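PDB 2D2E: SufC protein from Thermus thermophilus, which binds and hydrolyses ATP as an atypical cytoplasmic ABC-ATPase, and probably serves iron-sulfur cluster assembly as the ATPase of the Suf system. Local coordinates for residues A[2-6]-A[163-167]; A[30-36]-A[211-217]. All coordinates share one frame; numbering follows the deposited sequence.

Contact 1: A[2-6]-A[163-167]; sequences SQLEI and TYAVL
Leu-4 lies with its CB over one face of the Tyr-164 ring, and these two residues supply most of the buried surface. CB stands 3.8 Å from the centroid of the Tyr-164 ring and 21° off the ring normal, which meets the geometry of a CH-pi contact; the offset is toward the rim, where Leu-4 CB comes within 3.6 Å of Tyr-164 CD2. The ring reaches this place because CG of Tyr-164 is anti to its carbonyl carbon (chi1 -66°), which points the phenol at the start of the N-terminal strand. There Tyr-164 CZ comes within 3.6 Å of Gln-3 C. Although Tyr-164 OH lies 3.0 Å from Gln-3 N, it makes no hydrogen bond with that amide, the angle being poor; its partner is the carboxylate of Asp-65, which also takes a bond from Ser-2 N.

No backbone hydrogen bonds join the strands, whose axes stay 9.1 Å apart at an angle of 48°. The geometry is that of two different sheets bridged by the Tyr-164 side chain, which meets Leu-4 CB and nearby backbone: 2-6 begins a strand of the antiparallel sheet of the ABC ATPase fold, whereas 163-167 lies on an outermost strand of the mixed sheet. An alanine in place of Tyr-164 would probably leave Leu-4 CB without its aromatic cover and deprive Asp-65 of the phenol hydroxyl.

Away from the ring the packing thins. Leu-4 CD2 approaches Val-166 CG2 no closer than 4.4 Å, a marginal apolar touch. On the solvent side, Ser-2 is exposed and Gln-3 partly so; both direct CB away from Tyr-164, and Gln-3 CB, its nearest side-chain atom, stays 4.5 Å from Tyr-164 OH.

Contact 2: A[30-36]-A[211-217]; sequences EVHALMG and PDKVHVM
The His-32 ring has Lys-213 CB over the centre of one face, 3.5 Å from the centroid and 9° off the normal, a CH-pi contact. Both its nitrogens are engaged at the edge: His-32 NE2 donates to Glu-30 OE1 at 2.7 Å, in the ring plane and onto the anti lone pair, while His-32 ND1 lies 2.9 Å from His-215 NE2 in a hydrogen bond whose donor may be either histidine. The bonds at NE2 and ND1 should fix the rotation of the His-32 ring. The two imidazoles meet rim to rim with planes 29° apart, and Ala-33 O lies at the edge of the His-215 ring.

Beneath the rings, parallel strands pair in register from Ala-33 with Val-214 to Met-35 with Val-216. At the entry, Asp-212 grips Val-31 twice: OD2 of Asp-212 accepts from Val-31 N at 2.9 Å, and Asp-212 N donates to Val-31 O. Beyond Met-35, Gly-36 opens the probable Walker A P-loop, near which Met-217 CE packs 3.8 Å from Leu-34 CD2.

Strand 195-199 flanks 31-35 along its other edge; strand 16-27 covers His-32, Leu-34 and His-215, while helix 228-237 packs against Met-35, Val-214 and Val-216.

Both contacts reach the same mixed sheet, but in different ways. Contact 2 joins neighbouring strands within it, its axes 4.7 Å apart, and most of its residues are buried; contact 1 joins the outermost strand 164-168 to another sheet and is partly buried. Their chemistry follows: regular backbone bonding and linked histidines in contact 2, with 667 Å² buried, against a CH-pi overlap and no hydrogen bonds across contact 1, with 195 Å². Strand 195-199 separates 164-168 from 31-35, and the contact centres are about 12 Å apart, the nearest atoms about 7 Å. Contact 2 runs into the nucleotide-binding loop, whereas in contact 1 the side chain of Val-166 stays about 9 Å from that of Lys-42.

Contact 1: A[2-6]-A[163-167]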
loop_
_atom_site.group_PDB
_atom_site.type_symbol
_atom_site.label_atom_id
_atom_site.label_comp_id
_atom_site.label_asym_id
_atom_site.label_seq_id
_atom_site.Cartn_x
_atom_site.Cartn_y
_atom_site.Cartn_z
ATOM N N SER A 2 3.051 9.009 -15.181
ATOM C CA SER A 2 3.681 9.893 -14.168
ATOM C C SER A 2 2.870 9.976 -12.872
ATOM O O SER A 2 3.247 10.712 -11.961
ATOM C CB SER A 2 3.834 11.294 -14.743
ATOM O OG SER A 2 2.566 11.797 -15.149
ATOM N N GLN A 3 1.753 9.254 -12.794
ATOM C CA GLN A 3 0.962 9.304 -11.565
ATOM C C GLN A 3 -0.034 8.154 -11.509
ATOM O O GLN A 3 -0.349 7.531 -12.526
ATOM C CB GLN A 3 0.187 10.635 -11.485
ATOM C CG GLN A 3 -0.835 10.816 -12.606
ATOM C CD GLN A 3 -1.433 12.226 -12.676
ATOM O OE1 GLN A 3 -2.555 12.411 -13.163
ATOM N NE2 GLN A 3 -0.697 13.209 -12.201
ATOM N N LEU A 4 -0.493 7.885 -10.277
ATOM C CA LEU A 4 -1.517 6.905 -10.015
ATOM C C LEU A 4 -2.767 7.744 -9.757
ATOM O O LEU A 4 -2.759 8.580 -8.844
ATOM C CB LEU A 4 -1.231 6.020 -8.812
ATOM C CG LEU A 4 -2.340 5.046 -8.412
ATOM C CD1 LEU A 4 -2.596 4.054 -9.535
ATOM C CD2 LEU A 4 -1.970 4.319 -7.135
ATOM N N GLU A 5 -3.825 7.576 -10.532
ATOM C CA GLU A 5 -4.982 8.431 -10.349
ATOM C C GLU A 5 -6.281 7.664 -10.237
ATOM O O GLU A 5 -6.559 6.774 -11.026
ATOM C CB GLU A 5 -5.090 9.442 -11.513
ATOM C CG GLU A 5 -6.447 10.121 -11.588
ATOM C CD GLU A 5 -6.540 11.249 -12.630
ATOM O OE1 GLU A 5 -5.933 11.117 -13.718
ATOM O OE2 GLU A 5 -7.225 12.255 -12.349
ATOM N N ILE A 6 -7.080 7.985 -9.242
ATOM C CA ILE A 6 -8.409 7.476 -9.049
ATOM C C ILE A 6 -9.262 8.606 -9.547
ATOM O O ILE A 6 -9.175 9.732 -9.024
ATOM C CB ILE A 6 -8.712 7.125 -7.586
ATOM C CG1 ILE A 6 -7.758 6.035 -7.096
ATOM C CG2 ILE A 6 -10.151 6.662 -7.418
ATOM C CD1 ILE A 6 -6.507 6.555 -6.425
ATOM N N THR A 163 6.127 0.037 -8.891
ATOM C CA THR A 163 6.165 1.462 -9.199
ATOM C C THR A 163 5.278 2.211 -8.235
ATOM O O THR A 163 5.601 3.321 -7.840
ATOM C CB THR A 163 5.687 1.711 -10.635
ATOM O OG1 THR A 163 6.570 1.022 -11.532
ATOM C CG2 THR A 163 5.692 3.181 -10.973
ATOM N N TYR A 164 4.137 1.608 -7.888
ATOM C CA TYR A 164 3.237 2.232 -6.923
ATOM C C TYR A 164 2.859 1.195 -5.868
ATOM O O TYR A 164 2.757 0.012 -6.163
ATOM C CB TYR A 164 1.939 2.715 -7.576
ATOM C CG TYR A 164 2.141 3.832 -8.566
ATOM C CD1 TYR A 164 2.281 3.565 -9.928
ATOM C CD2 TYR A 164 2.222 5.152 -8.134
ATOM C CE1 TYR A 164 2.497 4.588 -10.841
ATOM C CE2 TYR A 164 2.443 6.187 -9.043
ATOM C CZ TYR A 164 2.574 5.891 -10.392
ATOM O OH TYR A 164 2.774 6.928 -11.284
ATOM N N ALA A 165 2.665 1.652 -4.640
ATOM C CA ALA A 165 2.238 0.762 -3.561
ATOM C C ALA A 165 1.175 1.441 -2.729
ATOM O O ALA A 165 1.321 2.599 -2.342
ATOM C CB ALA A 165 3.429 0.381 -2.660
ATOM N N VAL A 166 0.122 0.690 -2.433
ATOM C CA VAL A 166 -0.993 1.195 -1.617
ATOM C C VAL A 166 -0.898 0.335 -0.372
ATOM O O VAL A 166 -1.062 -0.896 -0.458
ATOM C CB VAL A 166 -2.348 0.967 -2.326
ATOM C CG1 VAL A 166 -3.512 1.440 -1.418
ATOM C CG2 VAL A 166 -2.382 1.732 -3.630
ATOM N N LEU A 167 -0.588 0.963 0.758
ATOM C CA LEU A 167 -0.396 0.241 2.021
ATOM C C LEU A 167 -1.400 0.641 3.064
ATOM O O LEU A 167 -1.346 1.757 3.587
ATOM C CB LEU A 167 1.003 0.521 2.548
ATOM C CG LEU A 167 2.044 0.199 1.476
ATOM C CD1 LEU A 167 3.414 0.581 2.006
ATOM C CD2 LEU A 167 1.985 -1.279 1.108
#

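Contact 2: A[30-36]-A[211-217]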
loop_
_atom_site.group_PDB
_atom_site.type_symbol
_atom_site.label_atom_id
_atom_site.label_comp_id
_atom_site.label_asym_id
_atom_site.label_seq_id
_atom_site.Cartn_x
_atom_site.Cartn_y
_atom_site.Cartn_z
ATOM N N GLU A 30 6.147 10.784 -5.134
ATOM C CA GLU A 30 5.565 11.256 -3.886
ATOM C C GLU A 30 4.952 10.148 -3.043
ATOM O O GLU A 30 4.634 9.064 -3.532
ATOM C CB GLU A 30 4.493 12.332 -4.162
ATOM C CG GLU A 30 5.100 13.616 -4.743
ATOM C CD GLU A 30 4.108 14.753 -4.971
ATOM O OE1 GLU A 30 2.955 14.715 -4.487
ATOM O OE2 GLU A 30 4.501 15.731 -5.652
ATOM N N VAL A 31 4.824 10.441 -1.754
ATOM C CA VAL A 31 4.211 9.528 -0.786
ATOM C C VAL A 31 3.065 10.307 -0.154
ATOM O O VAL A 31 3.257 11.356 0.463
ATOM C CB VAL A 31 5.193 9.083 0.322
ATOM C CG1 VAL A 31 4.454 8.218 1.351
ATOM C CG2 VAL A 31 6.337 8.286 -0.282
ATOM N N HIS A 32 1.852 9.805 -0.359
ATOM C CA HIS A 32 0.668 10.458 0.189
ATOM C C HIS A 32 0.005 9.599 1.252
ATOM O O HIS A 32 0.241 8.378 1.325
ATOM C CB HIS A 32 -0.355 10.699 -0.907
ATOM C CG HIS A 32 0.057 11.736 -1.894
ATOM N ND1 HIS A 32 -0.846 12.349 -2.734
ATOM C CD2 HIS A 32 1.274 12.246 -2.204
ATOM C CE1 HIS A 32 -0.201 13.195 -3.523
ATOM N NE2 HIS A 32 1.086 13.149 -3.222
ATOM N N ALA A 33 -0.827 10.255 2.057
ATOM C CA ALA A 33 -1.611 9.591 3.096
ATOM C C ALA A 33 -3.110 9.726 2.766
ATOM O O ALA A 33 -3.542 10.761 2.227
ATOM C CB ALA A 33 -1.324 10.259 4.474
ATOM N N LEU A 34 -3.895 8.684 3.084
ATOM C CA LEU A 34 -5.351 8.715 2.922
ATOM C C LEU A 34 -5.889 8.363 4.309
ATOM O O LEU A 34 -5.723 7.236 4.786
ATOM C CB LEU A 34 -5.859 7.678 1.909
ATOM C CG LEU A 34 -7.399 7.611 1.817
ATOM C CD1 LEU A 34 -8.026 8.972 1.481
ATOM C CD2 LEU A 34 -7.761 6.571 0.776
ATOM N N MET A 35 -6.516 9.350 4.937
ATOM C CA MET A 35 -7.066 9.202 6.282
ATOM C C MET A 35 -8.578 9.288 6.243
ATOM O O MET A 35 -9.177 9.609 5.216
ATOM C CB MET A 35 -6.522 10.321 7.183
ATOM C CG MET A 35 -5.019 10.298 7.330
ATOM S SD MET A 35 -4.460 11.543 8.507
ATOM C CE MET A 35 -5.106 10.879 10.024
ATOM N N GLY A 36 -9.201 8.980 7.371
ATOM C CA GLY A 36 -10.641 9.091 7.427
ATOM C C GLY A 36 -11.220 8.250 8.541
ATOM O O GLY A 36 -10.517 7.435 9.144
ATOM N N PRO A 211 4.324 12.558 4.815
ATOM C CA PRO A 211 3.624 12.610 3.530
ATOM C C PRO A 211 3.748 13.956 2.806
ATOM O O PRO A 211 3.832 15.015 3.446
ATOM C CB PRO A 211 2.172 12.322 3.914
ATOM C CG PRO A 211 2.054 13.014 5.265
ATOM C CD PRO A 211 3.380 12.647 5.952
ATOM N N ASP A 212 3.779 13.897 1.485
ATOM C CA ASP A 212 3.829 15.100 0.662
ATOM C C ASP A 212 2.439 15.717 0.608
ATOM O O ASP A 212 2.287 16.933 0.439
ATOM C CB ASP A 212 4.286 14.747 -0.749
ATOM C CG ASP A 212 5.682 14.212 -0.761
ATOM O OD1 ASP A 212 6.613 14.961 -0.367
ATOM O OD2 ASP A 212 5.859 13.047 -1.137
ATOM N N LYS A 213 1.415 14.880 0.766
ATOM C CA LYS A 213 0.023 15.340 0.720
ATOM C C LYS A 213 -0.833 14.379 1.540
ATOM O O LYS A 213 -0.537 13.180 1.607
ATOM C CB LYS A 213 -0.483 15.377 -0.736
ATOM C CG LYS A 213 -1.901 15.965 -0.911
ATOM C CD LYS A 213 -2.179 16.198 -2.398
ATOM C CE LYS A 213 -3.552 16.786 -2.678
ATOM N NZ LYS A 213 -3.696 17.049 -4.161
ATOM N N VAL A 214 -1.848 14.931 2.192
ATOM C CA VAL A 214 -2.805 14.173 2.985
ATOM C C VAL A 214 -4.200 14.360 2.392
ATOM O O VAL A 214 -4.621 15.498 2.144
ATOM C CB VAL A 214 -2.832 14.679 4.440
ATOM C CG1 VAL A 214 -3.959 13.969 5.214
ATOM C CG2 VAL A 214 -1.476 14.435 5.087
ATOM N N HIS A 215 -4.897 13.251 2.138
ATOM C CA HIS A 215 -6.279 13.269 1.613
ATOM C C HIS A 215 -7.145 12.721 2.742
ATOM O O HIS A 215 -6.747 11.761 3.393
ATOM C CB HIS A 215 -6.420 12.316 0.423
ATOM C CG HIS A 215 -5.420 12.546 -0.661
ATOM N ND1 HIS A 215 -5.706 13.257 -1.811
ATOM C CD2 HIS A 215 -4.127 12.157 -0.770
ATOM C CE1 HIS A 215 -4.633 13.297 -2.582
ATOM N NE2 HIS A 215 -3.661 12.636 -1.974
ATOM N N VAL A 216 -8.313 13.324 2.983
ATOM C CA VAL A 216 -9.187 12.808 4.040
ATOM C C VAL A 216 -10.522 12.399 3.429
ATOM O O VAL A 216 -11.172 13.193 2.723
ATOM C CB VAL A 216 -9.459 13.838 5.144
ATOM C CG1 VAL A 216 -10.228 13.148 6.294
ATOM C CG2 VAL A 216 -8.161 14.417 5.658
ATOM N N MET A 217 -10.927 11.157 3.694
ATOM C CA MET A 217 -12.169 10.632 3.144
ATOM C C MET A 217 -13.301 10.478 4.143
ATOM O O MET A 217 -13.142 9.838 5.184
ATOM C CB MET A 217 -11.903 9.269 2.458
ATOM C CG MET A 217 -13.112 8.673 1.723
ATOM S SD MET A 217 -12.725 7.226 0.665
ATOM C CE MET A 217 -11.267 7.720 -0.068
#